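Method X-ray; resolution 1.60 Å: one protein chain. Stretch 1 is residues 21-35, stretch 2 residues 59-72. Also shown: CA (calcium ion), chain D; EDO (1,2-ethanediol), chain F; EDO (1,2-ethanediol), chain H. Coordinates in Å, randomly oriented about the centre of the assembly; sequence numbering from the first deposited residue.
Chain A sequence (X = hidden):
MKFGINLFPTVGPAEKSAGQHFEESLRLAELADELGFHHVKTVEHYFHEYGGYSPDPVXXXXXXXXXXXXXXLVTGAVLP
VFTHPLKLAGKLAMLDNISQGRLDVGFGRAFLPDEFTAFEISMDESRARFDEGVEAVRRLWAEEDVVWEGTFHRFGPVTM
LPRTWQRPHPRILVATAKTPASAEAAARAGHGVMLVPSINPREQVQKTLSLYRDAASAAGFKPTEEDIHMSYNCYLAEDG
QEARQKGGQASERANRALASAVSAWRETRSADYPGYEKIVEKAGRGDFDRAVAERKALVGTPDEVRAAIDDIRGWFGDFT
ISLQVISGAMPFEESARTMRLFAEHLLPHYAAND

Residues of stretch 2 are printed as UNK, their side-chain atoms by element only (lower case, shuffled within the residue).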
# COMPACT_ATOMS: atom_id res chain seq x y z
N HIS A 21 7.72 11.41 -11.01
CA HIS A 21 6.48 10.76 -11.43
C HIS A 21 5.45 10.76 -10.30
O HIS A 21 4.27 11.07 -10.52
CB HIS A 21 6.75 9.33 -11.88
CG HIS A 21 5.51 8.50 -11.98
ND1 HIS A 21 4.60 8.64 -13.01
CD2 HIS A 21 4.99 7.55 -11.16
CE1 HIS A 21 3.59 7.81 -12.83
NE2 HIS A 21 3.81 7.13 -11.71
N PHE A 22 5.87 10.39 -9.09
CA PHE A 22 4.87 10.24 -8.04
C PHE A 22 4.40 11.58 -7.52
O PHE A 22 3.22 11.72 -7.21
CB PHE A 22 5.40 9.34 -6.92
CG PHE A 22 5.26 7.87 -7.26
CD1 PHE A 22 4.01 7.28 -7.32
CD2 PHE A 22 6.38 7.11 -7.58
CE1 PHE A 22 3.86 5.94 -7.67
CE2 PHE A 22 6.24 5.76 -7.93
CZ PHE A 22 4.98 5.18 -7.98
N GLU A 23 5.28 12.59 -7.45
CA GLU A 23 4.82 13.91 -7.05
C GLU A 23 3.81 14.44 -8.05
O GLU A 23 2.78 15.00 -7.67
CB GLU A 23 5.99 14.88 -6.93
CG GLU A 23 5.57 16.21 -6.37
CD GLU A 23 6.61 17.28 -6.57
OE1 GLU A 23 7.78 17.03 -6.23
OE2 GLU A 23 6.26 18.37 -7.08
N GLU A 24 4.08 14.25 -9.35
CA GLU A 24 3.18 14.75 -10.38
C GLU A 24 1.87 13.98 -10.37
O GLU A 24 0.79 14.58 -10.50
CB GLU A 24 3.86 14.66 -11.75
CG GLU A 24 4.99 15.68 -11.90
CD GLU A 24 5.71 15.57 -13.22
OE1 GLU A 24 5.35 14.70 -14.03
OE2 GLU A 24 6.64 16.38 -13.45
N SER A 25 1.93 12.65 -10.20
CA SER A 25 0.69 11.88 -10.21
C SER A 25 -0.20 12.23 -9.03
O SER A 25 -1.43 12.28 -9.16
CB SER A 25 1.01 10.38 -10.21
OG SER A 25 1.34 9.98 -11.53
N LEU A 26 0.39 12.43 -7.84
CA LEU A 26 -0.44 12.83 -6.70
C LEU A 26 -1.06 14.21 -6.92
O LEU A 26 -2.20 14.45 -6.50
CB LEU A 26 0.38 12.80 -5.40
CG LEU A 26 0.70 11.40 -4.87
CD1 LEU A 26 1.71 11.47 -3.74
CD2 LEU A 26 -0.57 10.68 -4.42
N ARG A 27 -0.34 15.12 -7.58
CA ARG A 27 -0.92 16.43 -7.85
C ARG A 27 -2.06 16.33 -8.86
O ARG A 27 -3.06 17.05 -8.75
CB ARG A 27 0.16 17.39 -8.34
CG ARG A 27 -0.32 18.79 -8.70
CD ARG A 27 -1.16 19.41 -7.59
NE ARG A 27 -1.89 20.59 -8.07
CZ ARG A 27 -3.01 21.04 -7.53
NH1 ARG A 27 -3.54 20.43 -6.48
NH2 ARG A 27 -3.60 22.12 -8.04
N LEU A 28 -1.94 15.42 -9.86
CA LEU A 28 -3.05 15.21 -10.78
C LEU A 28 -4.26 14.60 -10.07
O LEU A 28 -5.41 14.91 -10.40
CB LEU A 28 -2.61 14.33 -11.95
CG LEU A 28 -1.55 14.97 -12.86
CD1 LEU A 28 -0.95 13.95 -13.80
CD2 LEU A 28 -2.13 16.14 -13.65
N ALA A 29 -4.01 13.70 -9.11
CA ALA A 29 -5.10 13.19 -8.28
C ALA A 29 -5.79 14.32 -7.51
O ALA A 29 -7.02 14.36 -7.42
CB ALA A 29 -4.56 12.13 -7.33
N GLU A 30 -5.00 15.25 -6.96
CA GLU A 30 -5.57 16.43 -6.30
C GLU A 30 -6.38 17.28 -7.28
O GLU A 30 -7.47 17.77 -6.94
CB GLU A 30 -4.46 17.28 -5.68
CG GLU A 30 -3.79 16.64 -4.45
CD GLU A 30 -2.53 17.39 -4.02
OE1 GLU A 30 -2.20 18.41 -4.65
OE2 GLU A 30 -1.88 16.97 -3.04
N LEU A 31 -5.86 17.47 -8.49
CA LEU A 31 -6.59 18.24 -9.49
C LEU A 31 -7.89 17.54 -9.89
O LEU A 31 -8.91 18.19 -10.10
CB LEU A 31 -5.69 18.50 -10.70
CG LEU A 31 -6.22 19.52 -11.70
CD1 LEU A 31 -6.22 20.93 -11.09
CD2 LEU A 31 -5.36 19.50 -12.97
N ALA A 32 -7.87 16.21 -10.00
CA ALA A 32 -9.11 15.47 -10.24
C ALA A 32 -10.14 15.78 -9.15
O ALA A 32 -11.32 16.02 -9.44
CB ALA A 32 -8.82 13.97 -10.29
N ASP A 33 -9.70 15.75 -7.90
CA ASP A 33 -10.56 16.11 -6.77
C ASP A 33 -11.13 17.52 -6.92
O ASP A 33 -12.34 17.73 -6.83
CB ASP A 33 -9.74 15.98 -5.48
CG ASP A 33 -10.59 15.69 -4.25
OD1 ASP A 33 -11.57 14.94 -4.36
OD2 ASP A 33 -10.23 16.20 -3.17
N GLU A 34 -10.26 18.49 -7.18
CA GLU A 34 -10.67 19.89 -7.21
C GLU A 34 -11.62 20.17 -8.37
O GLU A 34 -12.58 20.93 -8.22
CB GLU A 34 -9.44 20.79 -7.32
CG GLU A 34 -8.48 20.69 -6.14
CD GLU A 34 -7.10 21.26 -6.45
OE1 GLU A 34 -6.94 21.87 -7.53
OE2 GLU A 34 -6.19 21.10 -5.62
N LEU A 35 -11.36 19.56 -9.53
CA LEU A 35 -12.11 19.88 -10.74
C LEU A 35 -13.42 19.11 -10.86
O LEU A 35 -14.20 19.41 -11.77
CB LEU A 35 -11.25 19.63 -11.99
CG LEU A 35 -10.03 20.53 -12.18
CD1 LEU A 35 -9.24 20.10 -13.42
CD2 LEU A 35 -10.46 21.99 -12.29
N UNK A 59 -0.77 1.01 -3.01
CA UNK A 59 0.15 1.93 -2.34
C UNK A 59 -0.01 3.34 -2.87
O UNK A 59 -0.08 4.30 -2.09
c UNK A 59 2.59 2.44 -1.87
c UNK A 59 1.60 1.45 -2.51
o UNK A 59 1.76 0.18 -1.88
N UNK A 60 -0.12 3.49 -4.19
CA UNK A 60 -0.39 4.82 -4.74
C UNK A 60 -1.78 5.31 -4.34
O UNK A 60 -1.95 6.48 -3.97
c UNK A 60 -0.71 6.12 -6.86
c UNK A 60 -1.99 6.28 -7.38
c UNK A 60 -2.40 7.51 -7.90
c UNK A 60 0.14 7.21 -6.84
c UNK A 60 -0.28 4.82 -6.27
c UNK A 60 -1.52 8.60 -7.89
c UNK A 60 -0.25 8.45 -7.35
N UNK A 61 -2.79 4.45 -4.46
CA UNK A 61 -4.15 4.93 -4.21
C UNK A 61 -4.38 5.30 -2.74
O UNK A 61 -5.23 6.14 -2.45
c UNK A 61 -5.21 3.65 -6.17
c UNK A 61 -6.05 2.41 -6.48
c UNK A 61 -5.73 4.89 -6.93
c UNK A 61 -5.17 3.88 -4.66
N UNK A 62 -3.64 4.70 -1.79
CA UNK A 62 -3.77 5.15 -0.40
C UNK A 62 -3.22 6.57 -0.23
O UNK A 62 -3.83 7.39 0.47
c UNK A 62 -3.05 4.17 0.53
N UNK A 63 -2.11 6.87 -0.89
CA UNK A 63 -1.59 8.24 -0.89
C UNK A 63 -2.58 9.18 -1.57
O UNK A 63 -2.88 10.26 -1.05
c UNK A 63 -0.23 8.28 -1.58
N UNK A 64 -3.08 8.80 -2.75
CA UNK A 64 -4.07 9.62 -3.44
C UNK A 64 -5.31 9.85 -2.58
O UNK A 64 -5.84 10.97 -2.52
c UNK A 64 -4.47 8.98 -4.78
N UNK A 65 -5.80 8.80 -1.93
CA UNK A 65 -6.95 8.96 -1.03
C UNK A 65 -6.66 9.99 0.05
O UNK A 65 -7.51 10.85 0.35
c UNK A 65 -7.28 7.61 -0.39
N UNK A 66 -5.48 9.92 0.65
CA UNK A 66 -5.14 10.82 1.74
C UNK A 66 -5.04 12.27 1.28
O UNK A 66 -5.24 13.18 2.09
c UNK A 66 -3.84 10.37 2.39
N UNK A 67 -4.72 12.50 -0.00
CA UNK A 67 -4.64 13.85 -0.56
C UNK A 67 -5.99 14.40 -1.04
O UNK A 67 -6.05 15.58 -1.42
c UNK A 67 -3.65 13.88 -1.74
c UNK A 67 0.78 14.84 -1.50
c UNK A 67 -2.19 13.62 -1.36
n UNK A 67 -0.12 14.67 -0.54
n UNK A 67 0.39 15.21 -2.72
n UNK A 67 2.07 14.64 -1.25
c UNK A 67 -1.56 14.85 -0.72
N UNK A 68 -7.06 13.61 -1.02
CA UNK A 68 -8.32 13.98 -1.66
C UNK A 68 -9.48 13.77 -0.70
O UNK A 68 -9.36 13.12 0.34
o UNK A 68 -8.48 11.78 -2.66
c UNK A 68 -7.46 13.52 -4.01
c UNK A 68 -8.54 13.18 -2.95
N UNK A 69 -10.64 14.33 -1.07
CA UNK A 69 -11.83 14.18 -0.24
C UNK A 69 -13.02 13.55 -0.94
O UNK A 69 -13.82 12.89 -0.27
n UNK A 69 -9.53 20.58 1.26
c UNK A 69 -11.64 17.59 1.65
n UNK A 69 -11.82 20.40 1.40
c UNK A 69 -10.62 19.83 1.39
n UNK A 69 -10.51 18.51 1.50
c UNK A 69 -11.26 16.16 1.29
c UNK A 69 -12.26 15.55 0.31
N UNK A 70 -13.18 13.71 -2.26
CA UNK A 70 -14.42 13.24 -2.87
C UNK A 70 -14.23 12.29 -4.04
O UNK A 70 -15.08 11.43 -4.30
c UNK A 70 -14.64 15.33 -4.33
c UNK A 70 -15.65 16.34 -4.86
n UNK A 70 -15.04 17.30 -5.77
n UNK A 70 -16.79 18.79 -5.61
n UNK A 70 -14.98 19.29 -6.95
c UNK A 70 -15.60 18.46 -6.11
c UNK A 70 -15.28 14.43 -3.31
N UNK A 71 -13.11 12.42 -4.77
CA UNK A 71 -12.86 11.55 -5.91
C UNK A 71 -12.81 10.09 -5.45
O UNK A 71 -12.26 9.76 -4.39
c UNK A 71 -11.48 11.61 -8.01
c UNK A 71 -11.55 12.02 -6.58
c UNK A 71 -10.31 11.60 -5.78
N UNK A 72 -13.39 9.19 -6.24
CA UNK A 72 -13.25 7.78 -5.91
C UNK A 72 -11.87 7.26 -6.31
O UNK A 72 -11.16 7.88 -7.11
n UNK A 72 -17.61 5.91 -3.77
c UNK A 72 -17.07 4.92 -4.46
c UNK A 72 -15.77 7.38 -6.12
n UNK A 72 -16.89 3.73 -3.88
c UNK A 72 -14.36 6.96 -6.58
n UNK A 72 -16.70 5.09 -5.73
c UNK A 72 -16.84 6.35 -6.48
CA CA D . 8.39 19.25 -7.01
C1 EDO F . -7.05 15.71 3.69
O1 EDO F . -8.12 15.60 4.64
C2 EDO F . -7.65 15.67 2.29
O2 EDO F . -7.55 16.97 1.71
C1 EDO H . 3.31 19.12 -8.96
O1 EDO H . 3.71 19.31 -7.60
C2 EDO H . 4.54 18.96 -9.85
O2 EDO H . 5.10 20.24 -10.13
O HOH W 1 2.30 15.94 -5.02
O HOH W 2 -4.17 17.77 -0.62
O HOH W 3 -7.57 17.40 -2.99
O HOH W 4 6.71 20.57 -8.01

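Position 59 has a carbon bearing one oxygen and one carbon, beyond reach of stretch 1: the β-branched pattern of threonine. The hydroxyl of Thr59 is satisfied elsewhere in the structure. Position 60 carries one carbon and then a ring of six carbons, with no oxygen, lying against Phe22, Ser25 and Leu26: phenylalanine. Phe60 CE1 lies 3.7 Å from Leu26 CD2 and 3.7 Å from Ser25 CB, while Phe60 CD1 meets the edge of the Phe22 ring, 3.9 Å from Phe22 CD1. A flat, wholly apolar group fills this buried space well.

Position 61 has four carbons forked at the second and makes no contact with stretch 1: leucine. Position 62 has a single carbon, clear of the first helix: alanine. Position 63 has one carbon, packed on Leu26: alanine, with Ala63 CB 3.7 Å from Leu26 CD2. Position 64 has one carbon, facing Leu26 and Ala29: alanine, with Ala64 CB 4.1 Å from Ala29 CB. Positions 65 and 66 each have one carbon that touches nothing on stretch 1, so both are alanine. The small side chains let the backbones come close: the CA atoms of Leu26 and Ala64 are 5.8 Å apart.

Position 67 shows three carbons, a nitrogen, and a carbon carrying two more nitrogens, reaching Leu26 and Glu30: arginine. Arg67 NH1 donates to Glu30 OE2 at 2.9 Å in a salt bridge, and Leu26 CD1 lies over one face of the guanidinium, which tolerates apolar cover there while its edge serves the carboxylate.

Position 68 has one carbon carrying an oxygen and a carbon, set against Ala29, Glu30 and Asp33: threonine. Thr68 places CG2 3.5 Å from Ala29 O and turns OG1 back to donate to Ala64 O at 2.8 Å.

Position 69 has three carbons, a nitrogen, and a carbon carrying two more nitrogens, near Asp33: arginine. The exposed Arg69 reaches an ethanediol through a weak hydrogen bond. Position 70 has the same atoms, reaching Asp33 and Glu34: arginine. Arg70 directs NE and NH2 to Asp33 O at 2.9 and 3.1 Å. At 71, one carbon carries two others, close to Ala32 and Asp33: valine. Val71 CG2 approaches Ala32 CB at 4.2 Å, a compact apolar contact. Position 72 has three carbons, a nitrogen, and a carbon carrying two more nitrogens, touching nothing on stretch 1: arginine.

The helices cross at -46°, axes 9.2 Å apart at closest approach. Leu26 is the knob, set among Phe60, Ala63, Ala64 and Arg67. Farther along, Asp33 gathers the loop: its OD2 accepts from Arg69 N at 2.8 Å, its OD1 from Arg70 N at 2.9 Å and Val71 N at 3.0 Å. Apolar packing thus gives way to polar anchoring.

Stretch 2, residues 59-72: TFLAAAAARTRRVR
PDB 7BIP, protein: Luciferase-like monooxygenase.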